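Local coordinates for hypothetical protein Atu0240 (Agrobacterium tumefaciens str. C58, PDB 2GAX) that is of unknown function but belongs to the DUF2000 family, probably a distant relative of peptidyl-tRNA hydrolase 2, at residues T4-L10 and Q56-A62; E77-T81 and I123-I127. All coordinates share one frame; numbering follows the deposited sequence.

Contact 1. Residues T4-L10 and Q56-A62; sequences TKIAVIL and QPIVVMA. With PO4 (phosphate ion), chain C.
The methyl of selenomethionine Met61 wedges between Ala7 and Ile9, where the two parallel strands 4-10 and 58-62 are packed most tightly. Its CE lies 3.2 Å from Ala7 CB and 3.3 Å from Ile9 CG1, so short that the methyl is either strained or not exactly placed. The bend at chi3 (-71°) folds it back across the neighbouring strand, over the low point that Ala7, with its single methyl, presents on this face. Helix 65-77 covers Ile9 on this side through Leu68 and Ile71. Beneath the side chains the backbones alternate partners: Val59 N binds Ile6 O, Val8 N binds Val59 O at 2.8 Å (169° at the hydrogen), Met61 N binds Val8 O at 2.7 Å, and Leu10 N binds Met61 O.

The other face carries Ile6, Val8, Leu10, Ile58 and Val60, beta-branched residues for the most part, which suit extended backbone. Helix 16-33 covers it through Leu10 and Ile58, and solvent reaches only its Ile58 and Val60 edge. Packing is easier here: Val8 CG2 meets Ile58 CG2 at 4.0 Å and Leu10 CD1 meets Val60 CG1 at 4.1 Å.

Toward the N-terminal end the contact becomes polar. Gln56, stretched out with CG opposite its backbone N (chi1 -173°), slants across Ile6, whose CG1 and CD1 lie against its amide, and gives a hydrogen from NE2 to Thr4 OG1 at 2.8 Å. Arg118 NE holds OE1, fixing which way round the amide lies. Thr4 OG1 in turn donates to O3 of a phosphate, probably from the crystallisation liquor, at 2.6 Å, and Thr4 N binds the same oxygen. Strand 4-11, helix 16-33 and strand 58-63 form a beta-alpha-beta crossover, with the small hairpin 42-50 in the return.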
loop_
_atom_site.group_PDB
_atom_site.type_symbol
_atom_site.label_atom_id
_atom_site.label_comp_id
_atom_site.label_asym_id
_atom_site.label_seq_id
_atom_site.Cartn_x
_atom_site.Cartn_y
_atom_site.Cartn_z
ATOM N N THR A 4 9.020 12.493 3.320
ATOM C CA THR A 4 8.619 11.148 2.889
ATOM C C THR A 4 7.797 11.147 1.603
ATOM O O THR A 4 7.382 12.208 1.110
ATOM C CB THR A 4 7.813 10.414 3.990
ATOM O OG1 THR A 4 6.562 11.087 4.205
ATOM C CG2 THR A 4 8.607 10.361 5.292
ATOM N N LYS A 5 7.576 9.940 1.079
ATOM C CA LYS A 5 6.714 9.695 -0.063
ATOM C C LYS A 5 5.820 8.488 0.249
ATOM O O LYS A 5 6.282 7.528 0.866
ATOM C CB LYS A 5 7.575 9.399 -1.300
ATOM C CG LYS A 5 6.791 8.994 -2.532
ATOM C CD LYS A 5 7.698 8.563 -3.680
ATOM C CE LYS A 5 6.865 7.867 -4.750
ATOM N NZ LYS A 5 7.577 7.564 -6.045
ATOM N N ILE A 6 4.561 8.540 -0.191
ATOM C CA ILE A 6 3.630 7.405 -0.075
ATOM C C ILE A 6 3.459 6.741 -1.440
ATOM O O ILE A 6 3.078 7.382 -2.420
ATOM C CB ILE A 6 2.234 7.819 0.497
ATOM C CG1 ILE A 6 2.375 8.468 1.873
ATOM C CG2 ILE A 6 1.310 6.604 0.617
ATOM C CD1 ILE A 6 1.076 9.015 2.425
ATOM N N ALA A 7 3.750 5.447 -1.496
ATOM C CA ALA A 7 3.635 4.693 -2.715
ATOM C C ALA A 7 2.824 3.432 -2.487
ATOM O O ALA A 7 2.951 2.773 -1.450
ATOM C CB ALA A 7 5.004 4.349 -3.255
ATOM N N VAL A 8 1.981 3.124 -3.467
ATOM C CA VAL A 8 1.221 1.884 -3.505
ATOM C C VAL A 8 1.672 1.110 -4.745
ATOM O O VAL A 8 1.684 1.672 -5.830
ATOM C CB VAL A 8 -0.289 2.181 -3.641
ATOM C CG1 VAL A 8 -1.085 0.884 -3.834
ATOM C CG2 VAL A 8 -0.806 2.978 -2.448
ATOM N N ILE A 9 2.042 -0.162 -4.586
ATOM C CA ILE A 9 2.439 -1.018 -5.714
ATOM C C ILE A 9 1.546 -2.260 -5.817
ATOM O O ILE A 9 1.493 -3.095 -4.905
ATOM C CB ILE A 9 3.942 -1.471 -5.676
ATOM C CG1 ILE A 9 4.888 -0.334 -5.304
ATOM C CG2 ILE A 9 4.378 -2.066 -7.025
ATOM C CD1 ILE A 9 5.251 -0.258 -3.812
ATOM N N LEU A 10 0.867 -2.385 -6.955
ATOM C CA LEU A 10 -0.089 -3.459 -7.190
ATOM C C LEU A 10 0.442 -4.473 -8.187
ATOM O O LEU A 10 1.270 -4.147 -9.032
ATOM C CB LEU A 10 -1.403 -2.863 -7.710
ATOM C CG LEU A 10 -2.029 -1.828 -6.762
ATOM C CD1 LEU A 10 -3.159 -1.082 -7.443
ATOM C CD2 LEU A 10 -2.499 -2.474 -5.440
ATOM N N GLN A 56 -0.866 14.318 2.173
ATOM C CA GLN A 56 0.308 13.918 1.399
ATOM C C GLN A 56 -0.111 13.173 0.129
ATOM O O GLN A 56 -0.977 12.302 0.193
ATOM C CB GLN A 56 1.181 13.027 2.294
ATOM C CG GLN A 56 2.522 12.637 1.757
ATOM C CD GLN A 56 3.443 12.011 2.810
ATOM O OE1 GLN A 56 3.139 11.980 4.016
ATOM N NE2 GLN A 56 4.577 11.505 2.347
ATOM N N PRO A 57 0.523 13.487 -1.029
ATOM C CA PRO A 57 0.244 12.784 -2.271
ATOM C C PRO A 57 0.537 11.288 -2.175
ATOM O O PRO A 57 1.357 10.855 -1.364
ATOM C CB PRO A 57 1.229 13.426 -3.272
ATOM C CG PRO A 57 1.522 14.734 -2.717
ATOM C CD PRO A 57 1.540 14.539 -1.232
ATOM N N ILE A 58 -0.132 10.524 -3.023
ATOM C CA ILE A 58 -0.037 9.076 -3.033
ATOM C C ILE A 58 0.212 8.616 -4.471
ATOM O O ILE A 58 -0.633 8.812 -5.356
ATOM C CB ILE A 58 -1.339 8.448 -2.458
ATOM C CG1 ILE A 58 -1.539 8.877 -1.000
ATOM C CG2 ILE A 58 -1.347 6.918 -2.595
ATOM C CD1 ILE A 58 -2.988 8.896 -0.550
ATOM N N VAL A 59 1.384 8.035 -4.712
ATOM C CA VAL A 59 1.735 7.522 -6.040
ATOM C C VAL A 59 1.335 6.052 -6.189
ATOM O O VAL A 59 1.708 5.228 -5.369
ATOM C CB VAL A 59 3.260 7.696 -6.308
ATOM C CG1 VAL A 59 3.665 7.011 -7.577
ATOM C CG2 VAL A 59 3.621 9.167 -6.361
ATOM N N VAL A 60 0.586 5.718 -7.240
ATOM C CA VAL A 60 0.179 4.319 -7.468
ATOM C C VAL A 60 0.964 3.704 -8.627
ATOM O O VAL A 60 1.076 4.306 -9.695
ATOM C CB VAL A 60 -1.347 4.191 -7.714
ATOM C CG1 VAL A 60 -1.758 2.715 -7.875
ATOM C CG2 VAL A 60 -2.116 4.830 -6.568
HETATM N N MSE A 61 1.508 2.509 -8.397
HETATM C CA MSE A 61 2.333 1.816 -9.385
HETATM C C MSE A 61 1.876 0.373 -9.571
HETATM O O MSE A 61 1.075 -0.136 -8.793
HETATM C CB MSE A 61 3.804 1.846 -8.963
HETATM C CG MSE A 61 4.370 3.246 -8.799
HETATM SE SE MSE A 61 6.033 3.205 -7.760
HETATM C CE MSE A 61 5.296 2.815 -6.096
ATOM N N ALA A 62 2.378 -0.280 -10.619
ATOM C CA ALA A 62 2.065 -1.683 -10.869
ATOM C C ALA A 62 3.291 -2.393 -11.420
ATOM O O ALA A 62 4.138 -1.771 -12.052
ATOM C CB ALA A 62 0.884 -1.813 -11.829
HETATM P P PO4 C . 7.472 14.259 6.465
HETATM O O1 PO4 C . 6.159 14.574 7.146
HETATM O O2 PO4 C . 8.114 15.544 5.992
HETATM O O3 PO4 C . 7.241 13.364 5.282
HETATM O O4 PO4 C . 8.406 13.589 7.446
#

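Contact 2. Residues E77-T81 and I123-I127; sequences ERDIT and IVDKI
Arg78 lays its aliphatic part along Ile127, the two side chains running past each other in opposite directions with Arg78 CG 3.9 Å from Ile127 CG1. It stands at the end of helix 65-77, which closes in a Schellman motif: Asp79, at positive phi, is the C-prime residue, Ile80 N returns to Ser75 O and Asp79 N to Leu76 O. The turn thereby sets Ile80 against helix 121-127.

Ile80 covers two successive turns of that helix. Its CG1 touches Ile127 CD1 at 3.7 Å, while CD1 reaches Ile123 CG2 at 4.1 Å. Isoleucine suits the task because its longer branch, with CG1 beside the backbone N (chi1 -49°), can span both partners. Ile123 and Ile127 are four residues apart and present their side chains on one flank of the helix, where Ile127 N bonds to Ile123 O. Ile127 also packs against Ile71 and Ser75 of helix 65-77 and against Met115 and Leu117 of strand 112-120, so the apolar layer deepens from here.

Outward, the contact belongs to long, charged residues exposed to solvent, Arg78 and Lys126. They bring like charges near each other, which probably costs a little, but their meeting is through carbon: Lys126 CD lies over one face of the Arg78 guanidinium, 3.4 Å from NH2.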
loop_
_atom_site.group_PDB
_atom_site.type_symbol
_atom_site.label_atom_id
_atom_site.label_comp_id
_atom_site.label_asym_id
_atom_site.label_seq_id
_atom_site.Cartn_x
_atom_site.Cartn_y
_atom_site.Cartn_z
ATOM N N GLU A 77 14.657 -5.110 3.955
ATOM C CA GLU A 77 16.091 -4.842 4.014
ATOM C C GLU A 77 16.367 -3.424 4.503
ATOM O O GLU A 77 17.312 -3.195 5.242
ATOM C CB GLU A 77 16.725 -5.080 2.645
ATOM C CG GLU A 77 16.763 -6.553 2.228
ATOM C CD GLU A 77 17.394 -6.786 0.852
ATOM O OE1 GLU A 77 17.929 -5.824 0.244
ATOM O OE2 GLU A 77 17.360 -7.944 0.371
ATOM N N ARG A 78 15.512 -2.485 4.101
ATOM C CA ARG A 78 15.609 -1.075 4.495
ATOM C C ARG A 78 14.877 -0.737 5.796
ATOM O O ARG A 78 14.639 0.444 6.093
ATOM C CB ARG A 78 15.039 -0.214 3.372
ATOM C CG ARG A 78 15.729 -0.408 2.043
ATOM C CD ARG A 78 16.888 0.525 1.925
ATOM N NE ARG A 78 17.542 0.405 0.626
ATOM C CZ ARG A 78 18.641 1.071 0.293
ATOM N NH1 ARG A 78 19.202 1.904 1.162
ATOM N NH2 ARG A 78 19.180 0.902 -0.909
ATOM N N ASP A 79 14.518 -1.760 6.572
ATOM C CA ASP A 79 13.841 -1.565 7.869
ATOM C C ASP A 79 12.542 -0.756 7.791
ATOM O O ASP A 79 12.200 -0.028 8.728
ATOM C CB ASP A 79 14.773 -0.911 8.907
ATOM C CG ASP A 79 15.969 -1.772 9.256
ATOM O OD1 ASP A 79 15.817 -3.000 9.404
ATOM O OD2 ASP A 79 17.068 -1.198 9.402
ATOM N N ILE A 80 11.820 -0.908 6.685
ATOM C CA ILE A 80 10.513 -0.268 6.505
ATOM C C ILE A 80 9.400 -1.238 6.900
ATOM O O ILE A 80 9.437 -2.433 6.553
ATOM C CB ILE A 80 10.317 0.202 5.030
ATOM C CG1 ILE A 80 11.538 0.994 4.528
ATOM C CG2 ILE A 80 8.979 0.949 4.828
ATOM C CD1 ILE A 80 11.898 2.239 5.329
ATOM N N THR A 81 8.440 -0.724 7.665
ATOM C CA THR A 81 7.223 -1.449 7.993
ATOM C C THR A 81 6.165 -1.050 6.967
ATOM O O THR A 81 5.839 0.133 6.823
ATOM C CB THR A 81 6.762 -1.168 9.446
ATOM O OG1 THR A 81 7.796 -1.575 10.354
ATOM C CG2 THR A 81 5.480 -1.935 9.779
ATOM N N ILE A 123 14.735 6.760 -0.207
ATOM C CA ILE A 123 14.600 5.352 0.148
ATOM C C ILE A 123 13.459 4.679 -0.635
ATOM O O ILE A 123 13.650 3.591 -1.185
ATOM C CB ILE A 123 14.426 5.176 1.694
ATOM C CG1 ILE A 123 15.786 5.325 2.390
ATOM C CG2 ILE A 123 13.834 3.811 2.039
ATOM C CD1 ILE A 123 15.717 5.666 3.878
ATOM N N VAL A 124 12.291 5.333 -0.686
ATOM C CA VAL A 124 11.135 4.810 -1.429
ATOM C C VAL A 124 11.464 4.530 -2.899
ATOM O O VAL A 124 11.100 3.481 -3.429
ATOM C CB VAL A 124 9.901 5.742 -1.322
ATOM C CG1 VAL A 124 8.771 5.265 -2.230
ATOM C CG2 VAL A 124 9.420 5.814 0.121
ATOM N N ASP A 125 12.149 5.471 -3.548
ATOM C CA ASP A 125 12.555 5.316 -4.953
ATOM C C ASP A 125 13.499 4.123 -5.190
ATOM O O ASP A 125 13.407 3.446 -6.219
ATOM C CB ASP A 125 13.195 6.612 -5.460
ATOM C CG ASP A 125 12.223 7.774 -5.482
ATOM O OD1 ASP A 125 11.046 7.575 -5.867
ATOM O OD2 ASP A 125 12.642 8.893 -5.116
ATOM N N LYS A 126 14.403 3.878 -4.242
ATOM C CA LYS A 126 15.259 2.683 -4.260
ATOM C C LYS A 126 14.456 1.386 -4.078
ATOM O O LYS A 126 14.709 0.384 -4.746
ATOM C CB LYS A 126 16.339 2.778 -3.174
ATOM C CG LYS A 126 17.427 3.811 -3.477
ATOM C CD LYS A 126 18.480 3.893 -2.369
ATOM C CE LYS A 126 19.737 4.608 -2.863
ATOM N NZ LYS A 126 20.348 3.929 -4.057
ATOM N N ILE A 127 13.493 1.413 -3.161
ATOM C CA ILE A 127 12.692 0.237 -2.867
ATOM C C ILE A 127 11.847 -0.152 -4.079
ATOM O O ILE A 127 11.809 -1.320 -4.467
ATOM C CB ILE A 127 11.824 0.462 -1.604
ATOM C CG1 ILE A 127 12.687 0.329 -0.352
ATOM C CG2 ILE A 127 10.647 -0.510 -1.558
ATOM C CD1 ILE A 127 12.061 0.911 0.902
#

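Overall arrangement
From the N terminus the chain first lays down strand 4-11, then runs through helix 16-33 and the small hairpin 42-50 before strand 58-63 returns alongside it, so contact 1 closes a loop of 45 residues. Helix 65-77 follows directly, and its end opens contact 2, which closes only after strands 83-86 and 112-120 when helix 121-127 folds back. The two closures are in series and neither nests within nor crosses the other. In space they meet, their centres about 13 Å apart: Val124 packs on Lys5 and Ala7, and Lys5 NZ makes a long, weak ion pair with Asp125 OD1, tying helix 121-127 to the sheet.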